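PDB 5XFM: alpha-glucosidase from Bacteroides thetaiotaomicron, which hydrolyses glycosides as a family 97 glycoside hydrolase, acting as a bifunctional beta-L-arabinopyranosidase and alpha-galactosidase. Local coordinates for residues 139-148 / 228-236; 148-159 / 191-202. The protein carries 1 engineered substitution. All blocks are in the same frame, centred on the assembly; numbering follows the deposited sequence.

Contact 1: 139-148 / 228-236; sequences VKEEQTGFRF and EGNLYTVAF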
loop_
_atom_site.group_PDB
_atom_site.type_symbol
_atom_site.label_atom_id
_atom_site.label_comp_id
_atom_site.label_asym_id
_atom_site.label_seq_id
_atom_site.Cartn_x
_atom_site.Cartn_y
_atom_site.Cartn_z
ATOM N N VAL A 139 3.434 21.615 14.792
ATOM C CA VAL A 139 4.514 20.725 15.210
ATOM C C VAL A 139 5.723 20.941 14.314
ATOM O O VAL A 139 5.717 20.558 13.143
ATOM C CB VAL A 139 4.099 19.239 15.171
ATOM C CG1 VAL A 139 5.279 18.350 15.539
ATOM C CG2 VAL A 139 2.926 18.990 16.105
ATOM N N LYS A 140 6.755 21.571 14.869
ATOM C CA LYS A 140 7.949 21.909 14.107
ATOM C C LYS A 140 8.711 20.653 13.705
ATOM O O LYS A 140 9.280 20.592 12.612
ATOM C CB LYS A 140 8.878 22.826 14.913
ATOM C CG LYS A 140 8.290 24.172 15.310
ATOM C CD LYS A 140 9.321 25.023 16.047
ATOM C CE LYS A 140 8.686 26.268 16.659
ATOM N NZ LYS A 140 8.168 27.219 15.632
ATOM N N GLU A 141 8.717 19.649 14.581
ATOM C CA GLU A 141 9.508 18.451 14.300
ATOM C C GLU A 141 9.160 17.274 15.209
ATOM O O GLU A 141 8.782 17.471 16.347
ATOM C CB GLU A 141 10.988 18.820 14.447
ATOM C CG GLU A 141 11.991 17.702 14.411
ATOM C CD GLU A 141 13.400 18.239 14.553
ATOM O OE1 GLU A 141 13.563 19.269 15.246
ATOM O OE2 GLU A 141 14.336 17.651 13.971
ATOM N N GLU A 142 9.265 16.049 14.709
ATOM C CA GLU A 142 9.137 14.880 15.573
ATOM C C GLU A 142 10.513 14.299 15.874
ATOM O O GLU A 142 11.360 14.199 14.988
ATOM C CB GLU A 142 8.226 13.811 14.949
ATOM C CG GLU A 142 6.760 13.959 15.330
ATOM C CD GLU A 142 5.862 12.881 14.740
ATOM O OE1 GLU A 142 6.034 11.685 15.064
ATOM O OE2 GLU A 142 4.966 13.239 13.947
ATOM N N GLN A 143 10.745 13.975 17.141
ATOM C CA GLN A 143 11.956 13.279 17.555
ATOM C C GLN A 143 11.730 11.765 17.447
ATOM O O GLN A 143 12.676 10.978 17.498
ATOM C CB GLN A 143 12.341 13.689 18.978
ATOM C CG GLN A 143 13.513 12.939 19.590
ATOM C CD GLN A 143 14.090 13.667 20.789
ATOM O OE1 GLN A 143 14.908 14.572 20.643
ATOM N NE2 GLN A 143 13.651 13.286 21.982
ATOM N N THR A 144 10.462 11.382 17.296
ATOM C CA THR A 144 10.034 9.983 17.201
ATOM C C THR A 144 10.989 9.142 16.368
ATOM O O THR A 144 11.286 9.475 15.215
ATOM C CB THR A 144 8.622 9.874 16.582
ATOM O OG1 THR A 144 7.726 10.770 17.253
ATOM C CG2 THR A 144 8.091 8.444 16.668
ATOM N N GLY A 145 11.462 8.045 16.947
ATOM C CA GLY A 145 12.475 7.237 16.288
ATOM C C GLY A 145 12.314 5.736 16.437
ATOM O O GLY A 145 11.446 5.247 17.164
ATOM N N PHE A 146 13.145 5.012 15.698
ATOM C CA PHE A 146 13.202 3.557 15.719
ATOM C C PHE A 146 14.670 3.120 15.667
ATOM O O PHE A 146 15.362 3.342 14.665
ATOM C CB PHE A 146 12.409 2.970 14.551
ATOM C CG PHE A 146 11.039 3.568 14.396
ATOM C CD1 PHE A 146 10.844 4.702 13.624
ATOM C CD2 PHE A 146 9.950 3.014 15.045
ATOM C CE1 PHE A 146 9.589 5.257 13.494
ATOM C CE2 PHE A 146 8.689 3.570 14.918
ATOM C CZ PHE A 146 8.512 4.692 14.142
ATOM N N ARG A 147 15.143 2.535 16.762
ATOM C CA ARG A 147 16.521 2.079 16.875
ATOM C C ARG A 147 16.563 0.555 16.864
ATOM O O ARG A 147 15.761 -0.093 17.527
ATOM C CB ARG A 147 17.167 2.628 18.145
ATOM C CG ARG A 147 18.651 2.368 18.230
ATOM C CD ARG A 147 19.266 2.861 19.534
ATOM N NE ARG A 147 19.004 4.269 19.834
ATOM C CZ ARG A 147 19.868 5.250 19.578
ATOM N NH1 ARG A 147 21.014 4.971 18.978
ATOM N NH2 ARG A 147 19.586 6.510 19.893
ATOM N N PHE A 148 17.468 -0.019 16.080
ATOM C CA PHE A 148 17.492 -1.470 15.890
ATOM C C PHE A 148 18.746 -2.146 16.430
ATOM O O PHE A 148 19.787 -1.506 16.565
ATOM C CB PHE A 148 17.326 -1.807 14.406
ATOM C CG PHE A 148 16.006 -1.384 13.844
ATOM C CD1 PHE A 148 14.903 -2.219 13.932
ATOM C CD2 PHE A 148 15.861 -0.150 13.240
ATOM C CE1 PHE A 148 13.678 -1.829 13.415
ATOM C CE2 PHE A 148 14.641 0.245 12.726
ATOM C CZ PHE A 148 13.551 -0.597 12.816
ATOM N N GLU A 228 23.750 7.594 14.130
ATOM C CA GLU A 228 24.248 6.843 15.281
ATOM C C GLU A 228 24.379 5.346 15.001
ATOM O O GLU A 228 24.347 4.540 15.923
ATOM C CB GLU A 228 23.341 7.068 16.496
ATOM C CG GLU A 228 23.257 8.525 16.929
ATOM C CD GLU A 228 22.307 8.749 18.090
ATOM O OE1 GLU A 228 21.991 7.775 18.808
ATOM O OE2 GLU A 228 21.862 9.901 18.275
ATOM N N GLY A 229 24.485 4.980 13.727
ATOM C CA GLY A 229 24.694 3.596 13.346
ATOM C C GLY A 229 23.456 2.721 13.252
ATOM O O GLY A 229 23.489 1.669 12.613
ATOM N N ASN A 230 22.372 3.125 13.907
ATOM C CA ASN A 230 21.195 2.264 13.995
ATOM C C ASN A 230 19.849 2.961 14.207
ATOM O O ASN A 230 18.854 2.301 14.502
ATOM C CB ASN A 230 21.406 1.273 15.136
ATOM C CG ASN A 230 21.728 1.970 16.447
ATOM O OD1 ASN A 230 21.728 3.203 16.524
ATOM N ND2 ASN A 230 21.992 1.187 17.487
ATOM N N LEU A 231 19.805 4.281 14.068
ATOM C CA LEU A 231 18.584 5.008 14.409
ATOM C C LEU A 231 17.927 5.664 13.204
ATOM O O LEU A 231 18.565 6.410 12.467
ATOM C CB LEU A 231 18.865 6.076 15.473
ATOM C CG LEU A 231 17.645 6.959 15.762
ATOM C CD1 LEU A 231 16.563 6.145 16.433
ATOM C CD2 LEU A 231 17.998 8.191 16.588
ATOM N N TYR A 232 16.640 5.396 13.028
ATOM C CA TYR A 232 15.853 6.036 11.984
ATOM C C TYR A 232 14.848 6.968 12.629
ATOM O O TYR A 232 14.117 6.557 13.508
ATOM C CB TYR A 232 15.122 4.996 11.131
ATOM C CG TYR A 232 16.048 4.066 10.398
ATOM C CD1 TYR A 232 16.539 2.925 11.013
ATOM C CD2 TYR A 232 16.442 4.334 9.095
ATOM C CE1 TYR A 232 17.389 2.074 10.353
ATOM C CE2 TYR A 232 17.285 3.483 8.424
ATOM C CZ TYR A 232 17.759 2.353 9.057
ATOM O OH TYR A 232 18.617 1.501 8.404
ATOM N N THR A 233 14.819 8.220 12.196
ATOM C CA THR A 233 13.932 9.217 12.781
ATOM C C THR A 233 12.791 9.575 11.830
ATOM O O THR A 233 12.967 9.628 10.610
ATOM C CB THR A 233 14.717 10.480 13.165
ATOM O OG1 THR A 233 15.678 10.133 14.164
ATOM C CG2 THR A 233 13.797 11.562 13.718
ATOM N N VAL A 234 11.609 9.784 12.395
ATOM C CA VAL A 234 10.468 10.247 11.627
ATOM C C VAL A 234 10.774 11.624 11.046
ATOM O O VAL A 234 11.059 12.570 11.783
ATOM C CB VAL A 234 9.201 10.321 12.489
ATOM C CG1 VAL A 234 8.061 10.995 11.704
ATOM C CG2 VAL A 234 8.801 8.925 12.951
ATOM N N ALA A 235 10.746 11.726 9.722
ATOM C CA ALA A 235 11.042 12.981 9.052
ATOM C C ALA A 235 9.800 13.534 8.365
ATOM O O ALA A 235 9.000 12.774 7.815
ATOM C CB ALA A 235 12.170 12.791 8.038
ATOM N N PHE A 236 9.656 14.858 8.383
ATOM C CA PHE A 236 8.543 15.525 7.719
ATOM C C PHE A 236 8.918 15.779 6.253
ATOM O O PHE A 236 10.090 15.649 5.891
ATOM C CB PHE A 236 8.203 16.833 8.443
ATOM C CG PHE A 236 7.538 16.636 9.774
ATOM C CD1 PHE A 236 7.026 15.398 10.136
ATOM C CD2 PHE A 236 7.451 17.685 10.681
ATOM C CE1 PHE A 236 6.427 15.212 11.367
ATOM C CE2 PHE A 236 6.851 17.505 11.914
ATOM C CZ PHE A 236 6.339 16.267 12.257
HETATM O O HOH W 1 19.742 9.228 19.643
#

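Contact 2: 148-159 / 191-202; sequences FPEQTTTFLCPQ and HGYTFPCLFRIG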
loop_
_atom_site.group_PDB
_atom_site.type_symbol
_atom_site.label_atom_id
_atom_site.label_comp_id
_atom_site.label_asym_id
_atom_site.label_seq_id
_atom_site.Cartn_x
_atom_site.Cartn_y
_atom_site.Cartn_z
ATOM N N PHE A 148 17.468 -0.019 16.080
ATOM C CA PHE A 148 17.492 -1.470 15.890
ATOM C C PHE A 148 18.746 -2.146 16.430
ATOM O O PHE A 148 19.787 -1.506 16.565
ATOM C CB PHE A 148 17.326 -1.807 14.406
ATOM C CG PHE A 148 16.006 -1.384 13.844
ATOM C CD1 PHE A 148 14.903 -2.219 13.932
ATOM C CD2 PHE A 148 15.861 -0.150 13.240
ATOM C CE1 PHE A 148 13.678 -1.829 13.415
ATOM C CE2 PHE A 148 14.641 0.245 12.726
ATOM C CZ PHE A 148 13.551 -0.597 12.816
ATOM N N PRO A 149 18.641 -3.446 16.758
ATOM C CA PRO A 149 19.848 -4.191 17.132
ATOM C C PRO A 149 20.891 -4.162 16.027
ATOM O O PRO A 149 20.559 -4.163 14.843
ATOM C CB PRO A 149 19.332 -5.611 17.361
ATOM C CG PRO A 149 17.902 -5.436 17.711
ATOM C CD PRO A 149 17.421 -4.255 16.915
ATOM N N GLU A 150 22.147 -4.150 16.449
ATOM C CA GLU A 150 23.325 -4.043 15.591
ATOM C C GLU A 150 23.284 -4.908 14.327
ATOM O O GLU A 150 23.693 -4.469 13.254
ATOM C CB GLU A 150 24.555 -4.357 16.436
ATOM C CG GLU A 150 25.102 -3.099 17.091
ATOM C CD GLU A 150 26.300 -3.353 17.977
ATOM O OE1 GLU A 150 27.050 -4.316 17.714
ATOM O OE2 GLU A 150 26.474 -2.598 18.961
ATOM N N GLN A 151 22.816 -6.143 14.459
ATOM C CA GLN A 151 22.903 -7.104 13.362
ATOM C C GLN A 151 21.749 -6.954 12.367
ATOM O O GLN A 151 21.581 -7.780 11.471
ATOM C CB GLN A 151 22.925 -8.537 13.902
ATOM C CG GLN A 151 21.599 -9.030 14.465
ATOM C CD GLN A 151 21.303 -8.539 15.877
ATOM O OE1 GLN A 151 21.899 -7.574 16.359
ATOM N NE2 GLN A 151 20.362 -9.202 16.542
ATOM N N THR A 152 20.950 -5.904 12.532
ATOM C CA THR A 152 19.739 -5.728 11.732
ATOM C C THR A 152 20.036 -5.371 10.278
ATOM O O THR A 152 20.832 -4.470 10.014
ATOM C CB THR A 152 18.838 -4.624 12.314
ATOM O OG1 THR A 152 18.452 -4.967 13.652
ATOM C CG2 THR A 152 17.604 -4.432 11.445
ATOM N N THR A 153 19.399 -6.070 9.337
ATOM C CA THR A 153 19.472 -5.656 7.931
ATOM C C THR A 153 18.137 -5.073 7.443
ATOM O O THR A 153 17.109 -5.187 8.111
ATOM C CB THR A 153 19.906 -6.812 7.008
ATOM O OG1 THR A 153 19.076 -7.954 7.236
ATOM C CG2 THR A 153 21.357 -7.181 7.275
ATOM N N THR A 154 18.162 -4.429 6.280
ATOM C CA THR A 154 17.030 -3.615 5.844
ATOM C C THR A 154 16.537 -3.924 4.427
ATOM O O THR A 154 17.306 -4.342 3.564
ATOM C CB THR A 154 17.390 -2.112 5.907
ATOM O OG1 THR A 154 18.198 -1.772 4.776
ATOM C CG2 THR A 154 18.171 -1.786 7.179
ATOM N N PHE A 155 15.244 -3.695 4.205
ATOM C CA PHE A 155 14.612 -3.820 2.893
ATOM C C PHE A 155 13.864 -2.519 2.618
ATOM O O PHE A 155 12.660 -2.417 2.874
ATOM C CB PHE A 155 13.651 -5.015 2.843
ATOM C CG PHE A 155 14.305 -6.353 3.107
ATOM C CD1 PHE A 155 14.752 -6.692 4.377
ATOM C CD2 PHE A 155 14.429 -7.288 2.095
ATOM C CE1 PHE A 155 15.343 -7.922 4.623
ATOM C CE2 PHE A 155 15.013 -8.524 2.334
ATOM C CZ PHE A 155 15.470 -8.840 3.600
ATOM N N LEU A 156 14.585 -1.531 2.097
ATOM C CA LEU A 156 14.074 -0.171 1.961
ATOM C C LEU A 156 14.133 0.380 0.538
ATOM O O LEU A 156 15.025 0.036 -0.240
ATOM C CB LEU A 156 14.867 0.770 2.876
ATOM C CG LEU A 156 15.128 0.293 4.305
ATOM C CD1 LEU A 156 16.107 1.205 5.042
ATOM C CD2 LEU A 156 13.811 0.230 5.049
ATOM N N CYS A 157 13.189 1.259 0.216
ATOM C CA CYS A 157 13.281 2.062 -0.997
ATOM C C CYS A 157 13.371 3.532 -0.595
ATOM O O CYS A 157 12.646 3.994 0.297
ATOM C CB CYS A 157 12.088 1.815 -1.924
ATOM S SG CYS A 157 10.485 2.249 -1.215
ATOM N N PRO A 158 14.261 4.278 -1.254
ATOM C CA PRO A 158 14.570 5.641 -0.832
ATOM C C PRO A 158 13.505 6.643 -1.235
ATOM O O PRO A 158 12.752 6.405 -2.180
ATOM C CB PRO A 158 15.870 5.930 -1.569
ATOM C CG PRO A 158 15.685 5.184 -2.866
ATOM C CD PRO A 158 14.997 3.909 -2.479
ATOM N N GLN A 159 13.434 7.739 -0.495
ATOM C CA GLN A 159 12.680 8.905 -0.923
ATOM C C GLN A 159 13.523 9.694 -1.932
ATOM O O GLN A 159 14.714 9.911 -1.713
ATOM C CB GLN A 159 12.293 9.766 0.285
ATOM C CG GLN A 159 11.703 11.122 -0.071
ATOM C CD GLN A 159 10.341 11.026 -0.731
ATOM O OE1 GLN A 159 10.194 10.430 -1.799
ATOM N NE2 GLN A 159 9.343 11.646 -0.115
ATOM N N HIS A 191 17.672 11.398 1.278
ATOM C CA HIS A 191 16.446 11.872 1.916
ATOM C C HIS A 191 15.728 10.766 2.686
ATOM O O HIS A 191 14.520 10.838 2.902
ATOM C CB HIS A 191 15.514 12.489 0.871
ATOM C CG HIS A 191 16.114 13.652 0.141
ATOM N ND1 HIS A 191 16.499 14.814 0.778
ATOM C CD2 HIS A 191 16.397 13.834 -1.171
ATOM C CE1 HIS A 191 16.996 15.658 -0.110
ATOM N NE2 HIS A 191 16.944 15.088 -1.301
ATOM N N GLY A 192 16.478 9.762 3.130
ATOM C CA GLY A 192 15.901 8.636 3.845
ATOM C C GLY A 192 14.979 7.771 3.002
ATOM O O GLY A 192 15.162 7.646 1.796
ATOM N N TYR A 193 13.973 7.179 3.634
ATOM C CA TYR A 193 13.178 6.133 2.995
ATOM C C TYR A 193 11.682 6.323 3.222
ATOM O O TYR A 193 11.264 6.798 4.277
ATOM C CB TYR A 193 13.613 4.768 3.524
ATOM C CG TYR A 193 15.112 4.620 3.575
ATOM C CD1 TYR A 193 15.825 4.178 2.472
ATOM C CD2 TYR A 193 15.820 4.952 4.724
ATOM C CE1 TYR A 193 17.196 4.054 2.518
ATOM C CE2 TYR A 193 17.193 4.835 4.775
ATOM C CZ TYR A 193 17.875 4.387 3.671
ATOM O OH TYR A 193 19.236 4.263 3.724
ATOM N N THR A 194 10.873 5.951 2.240
ATOM C CA THR A 194 9.430 6.071 2.410
ATOM C C THR A 194 8.832 4.798 2.999
ATOM O O THR A 194 9.349 3.697 2.782
ATOM C CB THR A 194 8.712 6.412 1.090
ATOM O OG1 THR A 194 8.919 5.365 0.135
ATOM C CG2 THR A 194 9.211 7.736 0.554
ATOM N N PHE A 195 7.748 4.970 3.755
ATOM C CA PHE A 195 7.030 3.865 4.387
ATOM C C PHE A 195 6.384 2.964 3.345
ATOM O O PHE A 195 6.115 3.409 2.228
ATOM C CB PHE A 195 5.962 4.395 5.362
ATOM C CG PHE A 195 6.526 5.045 6.598
ATOM C CD1 PHE A 195 7.471 4.389 7.377
ATOM C CD2 PHE A 195 6.106 6.309 6.983
ATOM C CE1 PHE A 195 7.987 4.981 8.517
ATOM C CE2 PHE A 195 6.620 6.910 8.121
ATOM C CZ PHE A 195 7.563 6.243 8.890
ATOM N N PRO A 196 6.161 1.684 3.693
ATOM C CA PRO A 196 6.613 1.061 4.944
ATOM C C PRO A 196 8.041 0.550 4.820
ATOM O O PRO A 196 8.583 0.471 3.711
ATOM C CB PRO A 196 5.613 -0.082 5.142
ATOM C CG PRO A 196 5.265 -0.492 3.735
ATOM C CD PRO A 196 5.245 0.801 2.947
ATOM N N CYS A 197 8.643 0.208 5.951
ATOM C CA CYS A 197 10.054 -0.141 5.981
ATOM C C CYS A 197 10.286 -1.461 6.707
ATOM O O CYS A 197 9.937 -1.597 7.876
ATOM C CB CYS A 197 10.838 0.978 6.657
ATOM S SG CYS A 197 10.661 2.562 5.836
ATOM N N LEU A 198 10.892 -2.420 6.014
ATOM C CA LEU A 198 11.068 -3.763 6.558
ATOM C C LEU A 198 12.484 -3.985 7.087
ATOM O O LEU A 198 13.469 -3.649 6.440
ATOM C CB LEU A 198 10.732 -4.822 5.498
ATOM C CG LEU A 198 10.809 -6.279 5.974
ATOM C CD1 LEU A 198 9.836 -6.543 7.137
ATOM C CD2 LEU A 198 10.549 -7.247 4.843
ATOM N N PHE A 199 12.568 -4.566 8.274
ATOM C CA PHE A 199 13.837 -4.844 8.921
ATOM C C PHE A 199 13.900 -6.297 9.356
ATOM O O PHE A 199 12.936 -6.836 9.896
ATOM C CB PHE A 199 14.049 -3.936 10.125
ATOM C CG PHE A 199 14.120 -2.475 9.790
ATOM C CD1 PHE A 199 12.965 -1.722 9.659
ATOM C CD2 PHE A 199 15.344 -1.843 9.648
ATOM C CE1 PHE A 199 13.030 -0.370 9.368
ATOM C CE2 PHE A 199 15.415 -0.494 9.361
ATOM C CZ PHE A 199 14.255 0.244 9.219
ATOM N N ARG A 200 15.030 -6.937 9.076
ATOM C CA ARG A 200 15.292 -8.274 9.574
ATOM C C ARG A 200 16.226 -8.192 10.773
ATOM O O ARG A 200 17.344 -7.671 10.674
ATOM C CB ARG A 200 15.888 -9.160 8.481
ATOM C CG ARG A 200 16.262 -10.556 8.965
ATOM C CD ARG A 200 16.579 -11.490 7.805
ATOM N NE ARG A 200 17.857 -11.202 7.170
ATOM C CZ ARG A 200 19.030 -11.626 7.630
ATOM N NH1 ARG A 200 19.079 -12.346 8.747
ATOM N NH2 ARG A 200 20.150 -11.322 6.978
ATOM N N ILE A 201 15.740 -8.683 11.911
ATOM C CA ILE A 201 16.466 -8.595 13.173
ATOM C C ILE A 201 17.366 -9.821 13.362
ATOM O O ILE A 201 17.178 -10.613 14.287
ATOM C CB ILE A 201 15.491 -8.464 14.359
ATOM C CG1 ILE A 201 14.353 -7.492 14.006
ATOM C CG2 ILE A 201 16.221 -7.989 15.610
ATOM C CD1 ILE A 201 14.817 -6.068 13.736
ATOM N N GLY A 202 18.342 -9.972 12.471
ATOM C CA GLY A 202 19.230 -11.115 12.506
ATOM C C GLY A 202 18.442 -12.398 12.356
ATOM O O GLY A 202 17.801 -12.633 11.332
HETATM O O HOH W 2 20.040 -9.192 9.627
HETATM O O HOH W 3 11.231 1.289 2.364
HETATM O O HOH W 4 9.804 6.283 -2.461
HETATM O O HOH W 5 16.824 9.121 -0.204
#

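Contact 1: 139-148 / 228-236
Arg147 and Glu228 form the charged part of this contact. Both terminal nitrogens of the arginine converge end-on upon one carboxylate oxygen, with Arg147 NH2 2.9 Å and Arg147 NH1 3.0 Å from Glu228 OE1. That oxygen lies in the guanidinium plane, yet both nitrogens reach it from the same face of the carboxylate, whose plane is turned 33° from the guanidinium. A bend at chi3 (-54°) folds the arginine back over its neighbours, with Leu231 CB over one guanidinium face and a weak bond from NH1 to Asn230 OD1. Water 1 donates to Glu228 OE2 and accepts a weak bond from Arg147 NH2, bridging the two charged groups; Arg147 NE donates to Lys52 O.

Backbone bonds supply the antiparallel register. Phe146 and Tyr232 make a hydrogen-bonded pair, flanked by the non-hydrogen-bonded pairs Gly145-Thr233 and Arg147-Leu231; Val234 N to Thr144 O and Phe148 N to Asn230 O extend the ladder.

Phe146 and Tyr232 point to the sheet face opposite Arg147 and Leu231. Phe146 CE1 meets Val234 CG2 at 3.8 Å, while the Phe148 and Tyr232 rings touch rim to rim, their planes 71° apart.

A polar-aromatic contact lies farther along: Glu142 OE2 is in the Phe236 ring plane, 3.6 Å from Phe236 CE1, and forms a salt bridge with Arg261 and a hydrogen bond with Tyr218.

Strand 136-147 lies between strands 231-235 and 47-59, the latter bonded through Gly145 to Pro54 and Arg147 to Glu51. Phe146 and Phe148 pack against strand 206-212 of a second sheet, consistent with the beta-sandwich of a galactose mutarotase-like domain.

Contact 2: 148-159 / 191-202
Phe199 CG stands beside the backbone N, anti to the carbonyl carbon, which lays the ring against Phe148 face to face, Phe148 CZ over its centre; the centroids are 3.9 Å apart and the planes 19° from parallel. Leu156 CG takes the same position (chi1 -45°), turning CD1 over the Tyr193 ring and CD2 to Cys197. Leu156 CD1 sits 3.6 Å from the Tyr193 ring centroid, only 4° off the normal, a CH-pi contact, while Leu156 CD2 presses tightly on Cys197 CB at 3.5 Å. The Thr154 and Phe199 side chains run side by side, Thr154 CG2 touching Phe199 CE2, and Ile201 CD1 reaches Phe148 CD1 at 3.9 Å.

Thr153-Arg200 and Phe155-Leu198 are antiparallel hydrogen-bonded pairs. The register then shifts by two residues, and a separate short ladder follows in which Gln159 N bonds to Gly192 O at 2.9 Å. Water 2 lies over one guanidinium face of Arg200 and donates to Thr153 OG1; Asp180 binds both Thr153 OG1 and Arg200 NE, the latter as a salt bridge.

Strand 153-156 runs between strands 197-200 and 178-182 in an antiparallel sheet of the probable beta-sandwich; beyond 197-200 comes strand 206-212, bonded through Cys197 and Phe199.

Contact 1 is partly buried and contact 2 largely buried; each pairs strands within one antiparallel sheet of the same N-terminal domain, and the two sheets differ, strand 136-147 leading along the chain to strand 153-156. Phe148 belongs to both contacts, and Tyr232 connects them directly, its CE1 lying 3.4 Å from Phe199 CE2 in an edge-to-face ring pair, so aromatic packing joins the sheets. An arginine in each is salt-bridged: across the segments in contact 1, to Asp180 of the neighbouring strand 178-182 in contact 2. Ring stacking and methyl-to-ring contacts mark contact 2, whereas contact 1 has its rings rim to rim.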